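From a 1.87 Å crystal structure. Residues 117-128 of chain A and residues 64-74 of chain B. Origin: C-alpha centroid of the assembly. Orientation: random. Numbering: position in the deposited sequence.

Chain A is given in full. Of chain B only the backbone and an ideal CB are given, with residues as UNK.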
ATOM      1  N   ALA A 117      -5.311  15.525   5.073  1.00 38.54           N
ATOM      2  CA  ALA A 117      -4.873  14.149   5.300  1.00 38.93           C
ATOM      3  C   ALA A 117      -4.543  13.367   4.005  1.00 39.01           C
ATOM      4  O   ALA A 117      -3.594  12.570   3.966  1.00 38.28           O
ATOM      5  CB  ALA A 117      -5.910  13.413   6.094  1.00 39.13           C
ATOM      6  N   LEU A 118      -5.345  13.579   2.962  1.00 39.27           N
ATOM      7  CA  LEU A 118      -5.125  12.982   1.639  1.00 38.90           C
ATOM      8  C   LEU A 118      -3.874  13.586   1.026  1.00 37.79           C
ATOM      9  O   LEU A 118      -3.093  12.882   0.400  1.00 39.00           O
ATOM     10  CB  LEU A 118      -6.360  13.206   0.725  1.00 39.14           C
ATOM     11  CG  LEU A 118      -6.256  12.728  -0.743  1.00 41.47           C
ATOM     12  CD1 LEU A 118      -7.587  12.323  -1.333  1.00 41.80           C
ATOM     13  CD2 LEU A 118      -5.629  13.811  -1.651  1.00 43.12           C
ATOM     14  N   LYS A 119      -3.674  14.881   1.197  1.00 37.26           N
ATOM     15  CA  LYS A 119      -2.483  15.548   0.685  1.00 36.87           C
ATOM     16  C   LYS A 119      -1.228  14.973   1.322  1.00 36.51           C
ATOM     17  O   LYS A 119      -0.254  14.721   0.646  1.00 35.64           O
ATOM     18  CB  LYS A 119      -2.540  17.047   0.934  1.00 36.84           C
ATOM     19  CG  LYS A 119      -1.290  17.789   0.494  1.00 39.30           C
ATOM     20  CD  LYS A 119      -1.306  19.261   0.928  1.00 41.41           C
ATOM     21  CE  LYS A 119       0.046  19.931   0.692  1.00 43.75           C
ATOM     22  NZ  LYS A 119       0.304  20.200  -0.753  1.00 45.42           N
ATOM     23  N   LEU A 120      -1.276  14.770   2.630  1.00 36.64           N
ATOM     24  CA  LEU A 120      -0.176  14.161   3.387  1.00 36.41           C
ATOM     25  C   LEU A 120       0.136  12.769   2.896  1.00 35.25           C
ATOM     26  O   LEU A 120       1.287  12.412   2.720  1.00 35.71           O
ATOM     27  CB  LEU A 120      -0.530  14.087   4.891  1.00 36.69           C
ATOM     28  CG  LEU A 120      -0.462  15.421   5.642  1.00 35.71           C
ATOM     29  CD1 LEU A 120      -1.039  15.221   7.051  1.00 35.87           C
ATOM     30  CD2 LEU A 120       0.961  15.977   5.713  1.00 37.20           C
ATOM     31  N   MET A 121      -0.889  11.960   2.717  1.00 34.99           N
ATOM     32  CA  MET A 121      -0.686  10.640   2.209  1.00 34.46           C
ATOM     33  C   MET A 121       0.030  10.675   0.896  1.00 34.47           C
ATOM     34  O   MET A 121       1.023   9.989   0.709  1.00 33.85           O
ATOM     35  CB  MET A 121      -2.002   9.929   2.021  1.00 35.10           C
ATOM     36  CG  MET A 121      -2.575   9.444   3.303  1.00 33.77           C
ATOM     37  SD  MET A 121      -3.906   8.298   3.077  1.00 37.66           S
ATOM     38  CE  MET A 121      -4.455   8.348   4.725  1.00 33.98           C
ATOM     39  N   ILE A 122      -0.484  11.474  -0.016  1.00 35.55           N
ATOM     40  CA  ILE A 122       0.100  11.545  -1.353  1.00 35.57           C
ATOM     41  C   ILE A 122       1.530  12.092  -1.360  1.00 36.25           C
ATOM     42  O   ILE A 122       2.428  11.486  -1.960  1.00 36.78           O
ATOM     43  CB  ILE A 122      -0.823  12.320  -2.297  1.00 35.00           C
ATOM     44  CG1 ILE A 122      -2.081  11.480  -2.574  1.00 35.78           C
ATOM     45  CG2 ILE A 122      -0.100  12.562  -3.630  1.00 34.95           C
ATOM     46  CD1 ILE A 122      -3.271  12.260  -3.140  1.00 35.81           C
ATOM     47  N   ASP A 123       1.743  13.245  -0.722  1.00 36.98           N
ATOM     48  CA  ASP A 123       3.060  13.884  -0.684  1.00 37.68           C
ATOM     49  C   ASP A 123       4.170  12.990  -0.083  1.00 37.99           C
ATOM     50  O   ASP A 123       5.307  13.035  -0.528  1.00 37.94           O
ATOM     51  CB  ASP A 123       3.001  15.196   0.129  1.00 38.40           C
ATOM     52  CG  ASP A 123       2.287  16.326  -0.585  1.00 40.20           C
ATOM     53  OD1 ASP A 123       1.854  16.211  -1.751  1.00 42.85           O
ATOM     54  OD2 ASP A 123       2.142  17.415  -0.042  1.00 43.01           O
ATOM     55  N   ASN A 124       3.815  12.197   0.929  1.00 38.94           N
ATOM     56  CA  ASN A 124       4.726  11.313   1.668  1.00 39.00           C
ATOM     57  C   ASN A 124       4.665   9.865   1.184  1.00 39.58           C
ATOM     58  O   ASN A 124       5.367   8.965   1.678  1.00 41.33           O
ATOM     59  CB  ASN A 124       4.353  11.380   3.156  1.00 37.93           C
ATOM     60  CG  ASN A 124       4.690  12.729   3.768  1.00 38.17           C
ATOM     61  OD1 ASN A 124       5.849  13.001   4.048  1.00 36.16           O
ATOM     62  ND2 ASN A 124       3.686  13.600   3.919  1.00 32.87           N
ATOM     63  N   ASN A 125       3.823   9.634   0.198  1.00 39.06           N
ATOM     64  CA  ASN A 125       3.657   8.322  -0.374  1.00 38.40           C
ATOM     65  C   ASN A 125       3.431   7.257   0.682  1.00 38.32           C
ATOM     66  O   ASN A 125       4.109   6.217   0.693  1.00 38.35           O
ATOM     67  CB  ASN A 125       4.826   7.923  -1.287  1.00 37.97           C
ATOM     68  CG  ASN A 125       4.570   6.553  -1.965  1.00 39.19           C
ATOM     69  OD1 ASN A 125       3.431   6.269  -2.302  1.00 38.71           O
ATOM     70  ND2 ASN A 125       5.611   5.715  -2.148  1.00 37.56           N
ATOM     71  N   ILE A 126       2.494   7.528   1.595  1.00 37.64           N
ATOM     72  CA  ILE A 126       2.038   6.557   2.583  1.00 37.12           C
ATOM     73  C   ILE A 126       0.503   6.378   2.473  1.00 37.53           C
ATOM     74  O   ILE A 126      -0.166   7.241   1.944  1.00 40.41           O
ATOM     75  CB  ILE A 126       2.441   7.031   4.021  1.00 36.87           C
ATOM     76  CG1 ILE A 126       1.729   8.323   4.368  1.00 34.78           C
ATOM     77  CG2 ILE A 126       3.994   7.224   4.158  1.00 38.63           C
ATOM     78  CD1 ILE A 126       2.166   8.971   5.647  1.00 34.00           C
ATOM     79  N   GLN A 127      -0.035   5.267   2.954  1.00 36.63           N
ATOM     80  CA  GLN A 127      -1.463   4.974   2.948  1.00 35.96           C
ATOM     81  C   GLN A 127      -2.068   4.666   4.335  1.00 36.31           C
ATOM     82  O   GLN A 127      -3.164   4.082   4.440  1.00 37.42           O
ATOM     83  CB  GLN A 127      -1.731   3.823   1.970  1.00 35.90           C
ATOM     84  CG  GLN A 127      -1.317   4.195   0.554  1.00 35.87           C
ATOM     85  CD  GLN A 127      -1.816   3.281  -0.499  1.00 33.64           C
ATOM     86  OE1 GLN A 127      -2.944   2.866  -0.448  1.00 38.13           O
ATOM     87  NE2 GLN A 127      -0.996   3.027  -1.530  1.00 36.71           N
ATOM     88  N   GLU A 128      -1.371   5.034   5.409  1.00 35.95           N
ATOM     89  CA  GLU A 128      -1.893   4.806   6.772  1.00 35.26           C
ATOM     90  C   GLU A 128      -1.122   5.714   7.672  1.00 36.33           C
ATOM     91  O   GLU A 128       0.106   5.816   7.578  1.00 35.81           O
ATOM     92  CB  GLU A 128      -1.715   3.376   7.247  1.00 35.64           C
ATOM     93  CG  GLU A 128      -2.444   3.057   8.535  1.00 32.89           C
ATOM     94  CD  GLU A 128      -2.244   1.652   9.053  1.00 39.51           C
ATOM     95  OE1 GLU A 128      -1.582   0.871   8.396  1.00 38.76           O
ATOM     96  OE2 GLU A 128      -2.784   1.301  10.135  1.00 41.52           O
TER
ATOM     97  N   UNK B  64      -3.477   0.606  -9.264  1.00 36.94           N
ATOM     98  CA  UNK B  64      -2.944   0.680  -7.896  1.00 36.41           C
ATOM     99  C   UNK B  64      -3.798   1.572  -6.994  1.00 36.96           C
ATOM    100  O   UNK B  64      -4.317   2.630  -7.393  1.00 35.97           O
ATOM    101  CB  UNK B  64      -1.506   1.201  -7.921  1.00 36.41           C
ATOM    102  N   UNK B  65      -3.965   1.150  -5.745  1.00 37.09           N
ATOM    103  CA  UNK B  65      -4.791   1.921  -4.848  1.00 35.70           C
ATOM    104  C   UNK B  65      -4.273   3.356  -4.710  1.00 37.61           C
ATOM    105  O   UNK B  65      -5.071   4.284  -4.547  1.00 37.76           O
ATOM    106  CB  UNK B  65      -4.853   1.241  -3.479  1.00 35.70           C
ATOM    107  N   UNK B  66      -2.957   3.562  -4.817  1.00 37.20           N
ATOM    108  CA  UNK B  66      -2.437   4.928  -4.663  1.00 35.65           C
ATOM    109  C   UNK B  66      -2.786   5.742  -5.914  1.00 36.65           C
ATOM    110  O   UNK B  66      -2.924   7.000  -5.854  1.00 34.82           O
ATOM    111  CB  UNK B  66      -0.925   4.916  -4.430  1.00 35.65           C
ATOM    112  N   UNK B  67      -2.865   5.074  -7.064  1.00 36.53           N
ATOM    113  CA  UNK B  67      -3.320   5.773  -8.271  1.00 37.64           C
ATOM    114  C   UNK B  67      -4.806   6.223  -8.099  1.00 37.97           C
ATOM    115  O   UNK B  67      -5.136   7.349  -8.411  1.00 37.89           O
ATOM    116  CB  UNK B  67      -3.167   4.867  -9.494  1.00 37.64           C
ATOM    117  N   UNK B  68      -5.652   5.359  -7.544  1.00 38.79           N
ATOM    118  CA  UNK B  68      -7.062   5.654  -7.277  1.00 39.22           C
ATOM    119  C   UNK B  68      -7.213   6.794  -6.263  1.00 39.75           C
ATOM    120  O   UNK B  68      -8.090   7.666  -6.395  1.00 40.03           O
ATOM    121  CB  UNK B  68      -7.775   4.401  -6.765  1.00 39.22           C
ATOM    122  N   UNK B  69      -6.314   6.819  -5.281  1.00 39.38           N
ATOM    123  CA  UNK B  69      -6.291   7.872  -4.275  1.00 38.67           C
ATOM    124  C   UNK B  69      -5.944   9.207  -4.960  1.00 37.88           C
ATOM    125  O   UNK B  69      -6.580  10.224  -4.702  1.00 38.07           O
ATOM    126  CB  UNK B  69      -5.288   7.544  -3.167  1.00 38.67           C
ATOM    127  N   UNK B  70      -4.985   9.185  -5.876  1.00 37.83           N
ATOM    128  CA  UNK B  70      -4.554  10.376  -6.571  1.00 38.41           C
ATOM    129  C   UNK B  70      -5.673  10.905  -7.503  1.00 37.30           C
ATOM    130  O   UNK B  70      -5.972  12.093  -7.529  1.00 35.24           O
ATOM    131  CB  UNK B  70      -3.280  10.081  -7.366  1.00 38.41           C
ATOM    132  N   UNK B  71      -6.263   9.994  -8.262  1.00 37.30           N
ATOM    133  CA  UNK B  71      -7.393  10.284  -9.138  1.00 37.70           C
ATOM    134  C   UNK B  71      -8.517  10.933  -8.300  1.00 37.44           C
ATOM    135  O   UNK B  71      -9.180  11.874  -8.743  1.00 37.28           O
ATOM    136  CB  UNK B  71      -7.885   9.011  -9.830  1.00 37.70           C
ATOM    137  N   UNK B  72      -8.710  10.421  -7.083  1.00 37.39           N
ATOM    138  CA  UNK B  72      -9.784  10.850  -6.202  1.00 36.60           C
ATOM    139  C   UNK B  72      -9.520  12.237  -5.660  1.00 36.05           C
ATOM    140  O   UNK B  72     -10.402  13.053  -5.704  1.00 37.80           O
ATOM    141  CB  UNK B  72      -9.962   9.860  -5.050  1.00 36.60           C
ATOM    142  N   UNK B  73      -8.303  12.529  -5.204  1.00 35.26           N
ATOM    143  CA  UNK B  73      -7.939  13.848  -4.756  1.00 34.08           C
ATOM    144  C   UNK B  73      -8.089  14.938  -5.790  1.00 33.35           C
ATOM    145  O   UNK B  73      -8.412  16.079  -5.447  1.00 33.91           O
ATOM    146  CB  UNK B  73      -6.491  13.827  -4.261  1.00 34.08           C
ATOM    147  N   UNK B  74      -7.769  14.641  -7.055  1.00 32.43           N
ATOM    148  CA  UNK B  74      -8.012  15.567  -8.134  1.00 32.22           C
ATOM    149  C   UNK B  74      -9.522  15.773  -8.382  1.00 31.92           C
ATOM    150  O   UNK B  74     -10.002  16.877  -8.457  1.00 31.24           O
ATOM    151  CB  UNK B  74      -7.325  15.064  -9.406  1.00 32.22           C
TER

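Position 64 stands just before a helix, at the N-cap, with phi/psi of -59/141 and nothing of chain A within 5.5 Å of its ideal CB. Serine, threonine, aspartate or proline would suit. It is P64(B), whose ring fits that phi.

At 65 the CB points toward chain A and lies 3.9 Å from OE1 of Q127(A). A compact side chain is favoured, apolar or a small donor. V65(B), chi1 t, brings CG1 to 3.3 Å from OE1 of Q127(A), a tight packing contact; that oxygen finds its hydrogen bond elsewhere in the structure.

Position 66 points sideways, its ideal CB 3.5 Å from NE2 of Q127(A). Beyond lies a hollow walled by I122(A), OD1 of N125(A) and the carbonyls of M121(A) and I126(A), calling for a long, flexible chain: methionine or glutamine. M66(B) folds in with chi2 and chi3 both p. Its SD lies 4.2 Å from CG1 of I122(A), and its CE reaches to 3.4 Å from OD1 of N125(A), also approaching O of M121(A) and O of I126(A). A water accepts from both N of M66(B) (3.1 Å) and NE2 of Q127(A) (3.2 Å), bridging the chains where no direct hydrogen bond forms.

Positions 67 and 68 are out of reach; any helix-tolerant residue would do. They hold H67(B) and L68(B).

Position 69 points toward L118(A), M121(A) and I122(A), an apolar surface with room between: the ideal CB is 5.1 Å from CG1 of I122(A). Leucine, isoleucine or methionine would serve. L69(B) uses both branches: CD1 is 4.3 Å from CD1 of L118(A), while CD2 lies 4.1 Å from CB of M121(A) and 4.2 Å from CG1 of I122(A).

At 70, sideways, the ideal CB is 4.8 Å from CD1 of I122(A). A chain with an aliphatic stem fits, and its end may be polar. K70(B) packs CG 4.1 Å from CG1 of I122(A), and its extended chain carries NZ onward without a bond to chain A.

Position 71, out of reach, is as free and holds V71(B). Position 72 points sideways; a small residue is adequate, and S72(B) turns OG back to O of L68(B), 2.5 Å away.

Position 73 allows little choice: its ideal CB would stand 2.7 Å from CD2 of L118(A), a clash. Glycine is the answer: without a CB, G73(B) leaves CD2 room, and its CA lies 3.8 Å from CD1 of L118(A).

Position 74 points sideways with no neighbour in chain A and is equally free; F74(B) leads its ring away.

Chain B, residues 64-74: PVMHLLKVSGF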
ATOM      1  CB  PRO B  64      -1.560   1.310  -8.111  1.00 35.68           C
ATOM      2  CG  PRO B  64      -1.226   0.923  -9.416  1.00 36.20           C
ATOM      3  CD  PRO B  64      -2.480   1.077 -10.249  1.00 36.59           C
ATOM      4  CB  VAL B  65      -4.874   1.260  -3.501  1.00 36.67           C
ATOM      5  CG1 VAL B  65      -5.490   2.229  -2.456  1.00 35.05           C
ATOM      6  CG2 VAL B  65      -5.687   0.003  -3.634  1.00 34.14           C
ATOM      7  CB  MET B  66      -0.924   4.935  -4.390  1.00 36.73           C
ATOM      8  CG  MET B  66      -0.263   6.337  -4.474  1.00 36.24           C
ATOM      9  SD  MET B  66      -0.844   7.549  -3.127  1.00 40.80           S
ATOM     10  CE  MET B  66       0.101   6.998  -1.800  1.00 42.19           C
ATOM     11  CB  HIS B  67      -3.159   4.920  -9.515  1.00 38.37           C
ATOM     12  CG  HIS B  67      -3.612   5.595 -10.779  1.00 37.42           C
ATOM     13  ND1 HIS B  67      -3.074   6.783 -11.237  1.00 38.89           N
ATOM     14  CD2 HIS B  67      -4.509   5.200 -11.717  1.00 37.01           C
ATOM     15  CE1 HIS B  67      -3.637   7.095 -12.399  1.00 37.01           C
ATOM     16  NE2 HIS B  67      -4.531   6.159 -12.697  1.00 36.96           N
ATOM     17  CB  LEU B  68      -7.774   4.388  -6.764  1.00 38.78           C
ATOM     18  CG  LEU B  68      -9.287   4.440  -6.558  1.00 39.62           C
ATOM     19  CD1 LEU B  68     -10.022   5.061  -7.753  1.00 41.95           C
ATOM     20  CD2 LEU B  68      -9.843   3.028  -6.251  1.00 41.36           C
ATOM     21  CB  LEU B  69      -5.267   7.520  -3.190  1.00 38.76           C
ATOM     22  CG  LEU B  69      -5.265   8.369  -1.930  1.00 42.22           C
ATOM     23  CD1 LEU B  69      -6.578   8.122  -1.150  1.00 41.16           C
ATOM     24  CD2 LEU B  69      -4.031   8.124  -1.037  1.00 42.66           C
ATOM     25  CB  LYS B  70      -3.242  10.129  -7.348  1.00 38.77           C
ATOM     26  CG  LYS B  70      -2.011  10.062  -6.459  1.00 40.85           C
ATOM     27  CD  LYS B  70      -0.784   9.664  -7.260  1.00 41.92           C
ATOM     28  CE  LYS B  70       0.446   9.470  -6.367  1.00 44.86           C
ATOM     29  NZ  LYS B  70       1.660   8.979  -7.169  1.00 44.03           N
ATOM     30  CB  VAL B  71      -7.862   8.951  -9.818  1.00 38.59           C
ATOM     31  CG1 VAL B  71      -9.280   9.060 -10.307  1.00 40.98           C
ATOM     32  CG2 VAL B  71      -6.917   8.582 -10.940  1.00 39.81           C
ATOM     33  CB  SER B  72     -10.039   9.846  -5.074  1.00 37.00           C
ATOM     34  OG  SER B  72     -10.298   8.572  -5.630  1.00 36.68           O
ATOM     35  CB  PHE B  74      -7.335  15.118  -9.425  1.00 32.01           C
ATOM     36  CG  PHE B  74      -7.580  16.045 -10.546  1.00 35.64           C
ATOM     37  CD1 PHE B  74      -7.012  17.298 -10.538  1.00 36.21           C
ATOM     38  CD2 PHE B  74      -8.436  15.694 -11.588  1.00 37.76           C
ATOM     39  CE1 PHE B  74      -7.250  18.216 -11.576  1.00 39.68           C
ATOM     40  CE2 PHE B  74      -8.692  16.572 -12.618  1.00 39.28           C
ATOM     41  CZ  PHE B  74      -8.093  17.843 -12.631  1.00 38.52           C
TER
HETATM   42  O   HOH W   1      -0.779   1.365  -4.258  1.00 32.36           O
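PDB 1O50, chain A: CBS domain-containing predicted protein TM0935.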